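Local coordinates for protein putative phophotriesterase (Proteus mirabilis, PDB 3RHG) that is a zinc-binding member of the phosphotriesterase family, probably a hydrolase that acts on ester bonds at a two-metal centre, at residues Asp61-Cys66 with Val295-Met300; Asn28-Val33 with Asp67-Lys72. All blocks are in the same frame, centred on the assembly; numbering follows the deposited sequence.

Contact 1 (Asp61-Cys66 with Val295-Met300); sequences DPYCCC and VFLKQM. With BEZ (benzoic acid), chain D.
Gln299 OE1 lies against Pro62, 3.2 Å from its CB, and accepts a hydrogen bond from Asn68 ND2, a third residue that ties the two loops together. Asn68 ND2 also bonds to Pro62 O, making Asn68 a bracket between the two segments. Gln299 NE2 in turn donates to Leu58 O, which fixes the rotation of the amide. Beside this polar anchor, Leu297 CD1 packs on Pro62 CB at 3.8 Å.

Farther along, two aromatic side chains cross at about a right angle. Their rings meet edge to edge: Tyr63 OH lies near the plane of the Phe296 ring, 3.6 Å from CZ. A chi1 of 81° turns the Phe296 ring back over its own segment, where neighbouring Leu297 places CG over the ring centre, 3.6 Å above the plane. Both aromatics reach benzoic acid, C5 lying 3.7 Å from Phe296 CE2 and C6 3.8 Å from Tyr63 OH. Loops following the first and last strands of a (beta/alpha)8 barrel thus join to build one wall of the ligand pocket.

Contact 2 (Asn28-Val33 with Asp67-Lys72); sequences NDLSGV and DNMDKK
Met69, Asn28 and Lys72 carry most of this contact, and they divide the work between an apolar patch and a polar clasp. The Met69 side chain, bent at both of its outer torsions, curls against the 28-33 loop and brings its methyl CE to 3.7 Å from Leu30 CB. CE also approaches Val33 CG2, and Met69 crosses both of these side chains roughly at right angles. Its backbone takes part as well: Met69 O accepts from Leu30 N at 2.7 Å, a short bond whose N-H is somewhat bent (147°).

At the other end of the contact, the buried ammonium of Lys72 is gripped by three oxygens. NZ donates to Asn28 O at 2.9 Å and to Asn28 OD1 at 3.0 Å, standing more than 50° out of both carbonyl planes, so that one residue clasps it with backbone and side chain together. Its third bond, to Asp70 O at 2.8 Å, is different, for here NZ is tilted only 24° from the carbonyl plane. The bends at chi2 and chi4 fold the lysine back on its own segment, and the three carbonyl dipoles would be expected to stabilise its charge. A water accepting from Lys72 N and donating to Asn28 O adds a second bridge.

Between these two anchors, Asp29 OD1 accepts from Ser31 OG at 2.6 Å and from Ser31 N at 2.9 Å. The latter bond closes an Asx turn, which shapes the loop following the first barrel strand where it folds back on helix 66-69, just beyond the metal-binding His25.

The two contacts illustrate how neighbouring loops brace one another: their centres lie 8 Å apart, and helix 66-69 with its flanks ties them together. Lys298 NZ of contact 1 forms a salt bridge with Asp67 OD1 of contact 2 at 2.8 Å. A further tie runs from Asn28 ND2 to Phe296 O at 3.0 Å, while Met69 packs on both Tyr63 and Leu297. Both border the metal centre: the side chain of Asn28 comes within about 4 Å of that of the zinc ligand His25, and Phe296 within about 4 Å of the side chain of another, Asp294. Contact 1 touches benzoic acid through Phe296 and Tyr63, whereas contact 2 reaches the metal side of the site through Asn28.

Contact 1 (Asp61-Cys66 with Val295-Met300)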
ATOM      1  N   ASP A  61       8.372   8.294  -4.080  1.00 22.42           N
ATOM      2  CA  ASP A  61       9.680   8.933  -4.165  1.00 23.78           C
ATOM      3  C   ASP A  61      10.178   9.227  -2.756  1.00 23.19           C
ATOM      4  O   ASP A  61      10.249  10.381  -2.324  1.00 25.15           O
ATOM      5  CB  ASP A  61       9.582  10.193  -5.026  1.00 22.55           C
ATOM      6  CG  ASP A  61      10.937  10.669  -5.523  1.00 26.12           C
ATOM      7  OD1 ASP A  61      11.965  10.133  -5.056  1.00 28.53           O
ATOM      8  OD2 ASP A  61      10.966  11.593  -6.370  1.00 28.19           O
ATOM      9  N   PRO A  62      10.490   8.159  -2.003  1.00 21.40           N
ATOM     10  CA  PRO A  62      10.879   8.335  -0.606  1.00 22.68           C
ATOM     11  C   PRO A  62      12.201   9.087  -0.423  1.00 22.05           C
ATOM     12  O   PRO A  62      12.371   9.818   0.564  1.00 24.38           O
ATOM     13  CB  PRO A  62      11.043   6.888  -0.105  1.00 25.61           C
ATOM     14  CG  PRO A  62      11.302   6.067  -1.371  1.00 23.59           C
ATOM     15  CD  PRO A  62      10.420   6.733  -2.392  1.00 22.62           C
ATOM     16  N   TYR A  63      13.127   8.905  -1.362  1.00 22.95           N
ATOM     17  CA  TYR A  63      14.513   9.332  -1.163  1.00 24.31           C
ATOM     18  C   TYR A  63      14.778  10.791  -1.515  1.00 25.91           C
ATOM     19  O   TYR A  63      15.885  11.287  -1.284  1.00 28.15           O
ATOM     20  CB  TYR A  63      15.460   8.446  -1.981  1.00 25.14           C
ATOM     21  CG  TYR A  63      15.468   6.977  -1.590  1.00 23.90           C
ATOM     22  CD1 TYR A  63      15.215   6.570  -0.280  1.00 25.45           C
ATOM     23  CD2 TYR A  63      15.747   5.995  -2.534  1.00 28.82           C
ATOM     24  CE1 TYR A  63      15.244   5.224   0.074  1.00 25.80           C
ATOM     25  CE2 TYR A  63      15.779   4.637  -2.194  1.00 29.90           C
ATOM     26  CZ  TYR A  63      15.523   4.255  -0.894  1.00 25.09           C
ATOM     27  OH  TYR A  63      15.549   2.910  -0.581  1.00 28.23           O
ATOM     28  N   CYS A  64      13.784  11.487  -2.063  1.00 24.80           N
ATOM     29  CA  CYS A  64      13.972  12.900  -2.444  1.00 25.65           C
ATOM     30  C   CYS A  64      13.668  13.845  -1.280  1.00 29.81           C
ATOM     31  O   CYS A  64      13.940  15.042  -1.349  1.00 31.21           O
ATOM     32  CB  CYS A  64      13.093  13.277  -3.639  1.00 29.96           C
ATOM     33  SG  CYS A  64      11.335  13.534  -3.217  1.00 30.41           S
ATOM     34  N   CYS A  65      13.087  13.305  -0.215  1.00 25.82           N
ATOM     35  CA  CYS A  65      12.643  14.125   0.919  1.00 27.77           C
ATOM     36  C   CYS A  65      13.721  14.144   2.012  1.00 28.41           C
ATOM     37  O   CYS A  65      13.964  13.144   2.681  1.00 28.26           O
ATOM     38  CB  CYS A  65      11.314  13.583   1.463  1.00 26.21           C
ATOM     39  SG  CYS A  65      10.704  14.358   2.968  1.00 27.91           S
ATOM     40  N   CYS A  66      14.366  15.283   2.212  1.00 29.92           N
ATOM     41  CA  CYS A  66      15.479  15.367   3.157  0.50 30.81           C
ATOM     42  C   CYS A  66      15.124  14.871   4.559  1.00 28.76           C
ATOM     43  O   CYS A  66      15.870  14.111   5.174  1.00 30.20           O
ATOM     44  CB  CYS A  66      15.992  16.806   3.237  0.50 29.89           C
ATOM     45  SG  CYS A  66      16.571  17.454   1.666  0.50 34.67           S
ATOM     46  N   VAL A 295      12.130  -0.863   9.278  1.00 17.33           N
ATOM     47  CA  VAL A 295      11.898   0.579   9.424  1.00 18.40           C
ATOM     48  C   VAL A 295      13.230   1.291   9.186  1.00 19.43           C
ATOM     49  O   VAL A 295      14.217   0.988   9.851  1.00 20.06           O
ATOM     50  CB  VAL A 295      11.332   0.944  10.812  1.00 19.31           C
ATOM     51  CG1 VAL A 295      11.348   2.475  11.024  1.00 23.63           C
ATOM     52  CG2 VAL A 295       9.916   0.391  10.960  1.00 20.61           C
ATOM     53  N   PHE A 296      13.270   2.228   8.236  1.00 19.86           N
ATOM     54  CA  PHE A 296      14.522   2.918   7.954  1.00 18.31           C
ATOM     55  C   PHE A 296      14.298   4.317   7.407  1.00 20.20           C
ATOM     56  O   PHE A 296      15.265   5.014   7.087  1.00 21.47           O
ATOM     57  CB  PHE A 296      15.425   2.094   7.015  1.00 20.92           C
ATOM     58  CG  PHE A 296      15.072   2.186   5.534  1.00 19.60           C
ATOM     59  CD1 PHE A 296      15.849   2.968   4.678  1.00 21.21           C
ATOM     60  CD2 PHE A 296      14.007   1.447   4.992  1.00 19.03           C
ATOM     61  CE1 PHE A 296      15.553   3.061   3.299  1.00 20.30           C
ATOM     62  CE2 PHE A 296      13.691   1.514   3.617  1.00 20.25           C
ATOM     63  CZ  PHE A 296      14.477   2.305   2.768  1.00 21.29           C
ATOM     64  N   LEU A 297      13.023   4.709   7.324  1.00 20.65           N
ATOM     65  CA  LEU A 297      12.581   6.009   6.820  1.00 19.20           C
ATOM     66  C   LEU A 297      11.521   6.541   7.759  1.00 21.76           C
ATOM     67  O   LEU A 297      10.766   5.757   8.337  1.00 23.03           O
ATOM     68  CB  LEU A 297      11.968   5.866   5.422  1.00 21.75           C
ATOM     69  CG  LEU A 297      12.870   5.392   4.278  1.00 20.27           C
ATOM     70  CD1 LEU A 297      12.052   4.938   3.055  1.00 22.21           C
ATOM     71  CD2 LEU A 297      13.920   6.492   3.876  1.00 22.18           C
ATOM     72  N   LYS A 298      11.439   7.861   7.911  1.00 21.34           N
ATOM     73  CA  LYS A 298      10.453   8.407   8.827  1.00 21.22           C
ATOM     74  C   LYS A 298       9.033   8.073   8.374  1.00 20.45           C
ATOM     75  O   LYS A 298       8.123   7.982   9.197  1.00 22.94           O
ATOM     76  CB  LYS A 298      10.634   9.929   9.015  1.00 24.73           C
ATOM     77  CG  LYS A 298      11.940  10.318   9.709  1.00 24.57           C
ATOM     78  CD  LYS A 298      11.906  11.773  10.137  1.00 29.24           C
ATOM     79  CE  LYS A 298      13.237  12.200  10.717  1.00 28.07           C
ATOM     80  NZ  LYS A 298      13.214  13.637  11.146  1.00 29.59           N
ATOM     81  N   GLN A 299       8.832   7.918   7.063  1.00 22.27           N
ATOM     82  CA  GLN A 299       7.495   7.648   6.550  1.00 22.80           C
ATOM     83  C   GLN A 299       6.972   6.290   7.026  1.00 21.69           C
ATOM     84  O   GLN A 299       5.763   6.031   6.968  1.00 22.63           O
ATOM     85  CB  GLN A 299       7.469   7.684   5.024  1.00 21.99           C
ATOM     86  CG  GLN A 299       8.057   6.450   4.393  1.00 22.20           C
ATOM     87  CD  GLN A 299       8.198   6.627   2.894  1.00 24.78           C
ATOM     88  OE1 GLN A 299       9.167   7.218   2.417  1.00 24.47           O
ATOM     89  NE2 GLN A 299       7.218   6.128   2.142  1.00 24.70           N
ATOM     90  N   MET A 300       7.866   5.426   7.503  1.00 20.84           N
ATOM     91  CA  MET A 300       7.421   4.115   7.957  1.00 19.53           C
ATOM     92  C   MET A 300       6.857   4.114   9.378  1.00 22.15           C
ATOM     93  O   MET A 300       6.202   3.147   9.805  1.00 22.38           O
ATOM     94  CB  MET A 300       8.540   3.090   7.829  1.00 21.25           C
ATOM     95  CG  MET A 300       9.015   2.946   6.398  1.00 18.34           C
ATOM     96  SD  MET A 300      10.389   1.818   6.175  1.00 20.54           S
ATOM     97  CE  MET A 300       9.649   0.231   6.670  1.00 20.92           C
TER
HETATM   98  C   BEZ D 369      17.107  -1.693  -1.300  1.00 36.16           C
HETATM   99  O1  BEZ D 369      17.945  -2.598  -1.502  1.00 38.65           O
HETATM  100  O2  BEZ D 369      17.129  -0.659  -2.008  1.00 40.04           O
HETATM  101  C1  BEZ D 369      16.077  -1.833  -0.224  1.00 28.24           C
HETATM  102  C2  BEZ D 369      16.116  -2.904   0.673  1.00 30.56           C
HETATM  103  C3  BEZ D 369      15.154  -3.004   1.677  1.00 29.17           C
HETATM  104  C4  BEZ D 369      14.145  -2.055   1.772  1.00 28.43           C
HETATM  105  C5  BEZ D 369      14.104  -0.999   0.867  1.00 27.32           C
HETATM  106  C6  BEZ D 369      15.067  -0.876  -0.130  1.00 30.20           C

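Contact 2 (Asn28-Val33 with Asp67-Lys72)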
ATOM      1  N   ASN A  28      19.419   5.875  12.075  1.00 22.46           N
ATOM      2  CA  ASN A  28      20.165   5.831  10.843  1.00 21.54           C
ATOM      3  C   ASN A  28      20.031   7.190  10.183  1.00 21.48           C
ATOM      4  O   ASN A  28      19.140   7.969  10.523  1.00 23.04           O
ATOM      5  CB  ASN A  28      19.690   4.683   9.927  1.00 19.24           C
ATOM      6  CG  ASN A  28      18.263   4.886   9.394  1.00 21.12           C
ATOM      7  OD1 ASN A  28      17.365   5.333  10.112  1.00 24.17           O
ATOM      8  ND2 ASN A  28      18.061   4.558   8.128  1.00 22.55           N
ATOM      9  N   ASP A  29      20.926   7.491   9.256  1.00 24.16           N
ATOM     10  CA  ASP A  29      20.962   8.821   8.669  1.00 29.69           C
ATOM     11  C   ASP A  29      21.403   8.580   7.241  1.00 32.16           C
ATOM     12  O   ASP A  29      22.502   8.065   7.015  1.00 35.15           O
ATOM     13  CB  ASP A  29      21.985   9.690   9.424  1.00 30.85           C
ATOM     14  CG  ASP A  29      21.998  11.147   8.948  1.00 32.95           C
ATOM     15  OD1 ASP A  29      21.368  11.461   7.918  1.00 37.44           O
ATOM     16  OD2 ASP A  29      22.656  11.982   9.603  1.00 37.03           O
ATOM     17  N   LEU A  30      20.534   8.898   6.288  1.00 30.90           N
ATOM     18  CA  LEU A  30      20.859   8.753   4.870  0.70 33.07           C
ATOM     19  C   LEU A  30      21.020  10.119   4.212  1.00 35.45           C
ATOM     20  O   LEU A  30      20.792  10.282   3.004  1.00 38.67           O
ATOM     21  CB  LEU A  30      19.778   7.938   4.163  0.70 33.50           C
ATOM     22  CG  LEU A  30      19.519   6.591   4.841  0.70 30.43           C
ATOM     23  CD1 LEU A  30      18.325   5.902   4.224  0.70 29.32           C
ATOM     24  CD2 LEU A  30      20.764   5.695   4.797  0.70 31.08           C
ATOM     25  N   SER A  31      21.422  11.100   5.008  1.00 36.37           N
ATOM     26  CA  SER A  31      21.559  12.490   4.547  1.00 41.72           C
ATOM     27  C   SER A  31      22.551  12.717   3.426  1.00 44.35           C
ATOM     28  O   SER A  31      22.478  13.737   2.740  1.00 51.95           O
ATOM     29  CB  SER A  31      21.962  13.382   5.712  1.00 39.82           C
ATOM     30  OG  SER A  31      20.869  13.602   6.563  1.00 42.03           O
ATOM     31  N   GLY A  32      23.488  11.792   3.244  1.00 45.99           N
ATOM     32  CA  GLY A  32      24.516  11.960   2.213  1.00 45.60           C
ATOM     33  C   GLY A  32      24.092  11.467   0.839  1.00 46.17           C
ATOM     34  O   GLY A  32      24.843  11.606  -0.138  1.00 48.00           O
ATOM     35  N   VAL A  33      22.884  10.905   0.758  1.00 43.32           N
ATOM     36  CA  VAL A  33      22.373  10.317  -0.478  1.00 40.57           C
ATOM     37  C   VAL A  33      20.921  10.715  -0.795  1.00 41.19           C
ATOM     38  O   VAL A  33      20.170   9.933  -1.394  1.00 37.57           O
ATOM     39  CB  VAL A  33      22.476   8.761  -0.454  1.00 42.14           C
ATOM     40  CG1 VAL A  33      23.947   8.318  -0.533  1.00 44.49           C
ATOM     41  CG2 VAL A  33      21.785   8.179   0.811  1.00 41.17           C
ATOM     42  N   ASP A  67      13.994  15.335   5.082  1.00 30.25           N
ATOM     43  CA  ASP A  67      13.596  14.980   6.446  1.00 29.22           C
ATOM     44  C   ASP A  67      13.424  13.468   6.581  1.00 26.80           C
ATOM     45  O   ASP A  67      13.737  12.876   7.631  1.00 27.66           O
ATOM     46  CB  ASP A  67      12.297  15.684   6.837  1.00 30.58           C
ATOM     47  CG  ASP A  67      11.872  15.377   8.263  1.00 30.30           C
ATOM     48  OD1 ASP A  67      12.693  15.582   9.196  1.00 33.58           O
ATOM     49  OD2 ASP A  67      10.715  14.934   8.455  1.00 31.62           O
ATOM     50  N   ASN A  68      12.918  12.833   5.523  1.00 26.48           N
ATOM     51  CA  ASN A  68      12.683  11.380   5.535  1.00 25.21           C
ATOM     52  C   ASN A  68      13.976  10.601   5.718  1.00 24.32           C
ATOM     53  O   ASN A  68      13.984   9.491   6.295  1.00 24.39           O
ATOM     54  CB  ASN A  68      12.024  10.976   4.203  1.00 25.17           C
ATOM     55  CG  ASN A  68      11.296   9.664   4.273  1.00 24.07           C
ATOM     56  OD1 ASN A  68      10.779   9.267   5.324  1.00 22.49           O
ATOM     57  ND2 ASN A  68      11.211   8.995   3.133  1.00 23.35           N
ATOM     58  N   MET A  69      15.064  11.211   5.253  1.00 25.48           N
ATOM     59  CA  MET A  69      16.394  10.615   5.170  1.00 25.36           C
ATOM     60  C   MET A  69      17.304  11.042   6.325  1.00 29.35           C
ATOM     61  O   MET A  69      18.436  10.568   6.428  1.00 30.42           O
ATOM     62  CB  MET A  69      17.050  11.072   3.844  1.00 26.73           C
ATOM     63  CG  MET A  69      16.224  10.753   2.602  1.00 26.96           C
ATOM     64  SD  MET A  69      16.248   8.988   2.291  1.00 29.89           S
ATOM     65  CE  MET A  69      17.719   8.888   1.273  1.00 33.76           C
ATOM     66  N   ASP A  70      16.811  11.939   7.181  1.00 28.66           N
ATOM     67  CA  ASP A  70      17.635  12.588   8.197  1.00 28.01           C
ATOM     68  C   ASP A  70      17.675  11.753   9.464  1.00 28.47           C
ATOM     69  O   ASP A  70      16.960  10.743   9.571  1.00 27.46           O
ATOM     70  CB  ASP A  70      17.061  13.981   8.484  1.00 29.10           C
ATOM     71  CG  ASP A  70      18.083  14.956   9.059  1.00 37.27           C
ATOM     72  OD1 ASP A  70      19.263  14.606   9.299  1.00 33.93           O
ATOM     73  OD2 ASP A  70      17.682  16.116   9.262  1.00 46.25           O
ATOM     74  N   LYS A  71      18.519  12.161  10.412  1.00 29.76           N
ATOM     75  CA  LYS A  71      18.611  11.484  11.710  1.00 25.86           C
ATOM     76  C   LYS A  71      17.250  11.372  12.418  1.00 27.45           C
ATOM     77  O   LYS A  71      16.343  12.202  12.210  1.00 28.88           O
ATOM     78  CB  LYS A  71      19.668  12.133  12.612  1.00 36.58           C
ATOM     79  CG  LYS A  71      19.550  13.624  12.732  1.00 40.43           C
ATOM     80  CD  LYS A  71      20.822  14.254  13.338  1.00 46.17           C
ATOM     81  CE  LYS A  71      20.947  13.975  14.818  1.00 47.35           C
ATOM     82  NZ  LYS A  71      21.930  14.925  15.466  1.00 46.42           N
ATOM     83  N   LYS A  72      17.111  10.330  13.231  1.00 25.79           N
ATOM     84  CA  LYS A  72      15.842  10.008  13.872  1.00 24.95           C
ATOM     85  C   LYS A  72      15.863  10.508  15.319  1.00 26.04           C
ATOM     86  O   LYS A  72      16.663  10.037  16.125  1.00 29.73           O
ATOM     87  CB  LYS A  72      15.600   8.483  13.824  1.00 21.91           C
ATOM     88  CG  LYS A  72      15.808   7.859  12.420  1.00 23.43           C
ATOM     89  CD  LYS A  72      14.851   8.482  11.400  1.00 23.98           C
ATOM     90  CE  LYS A  72      15.015   7.885   9.993  1.00 20.91           C
ATOM     91  NZ  LYS A  72      16.401   8.049   9.478  1.00 22.77           N
TER
HETATM   92  O   HOH W   1      19.375   8.653  13.674  1.00 27.78           O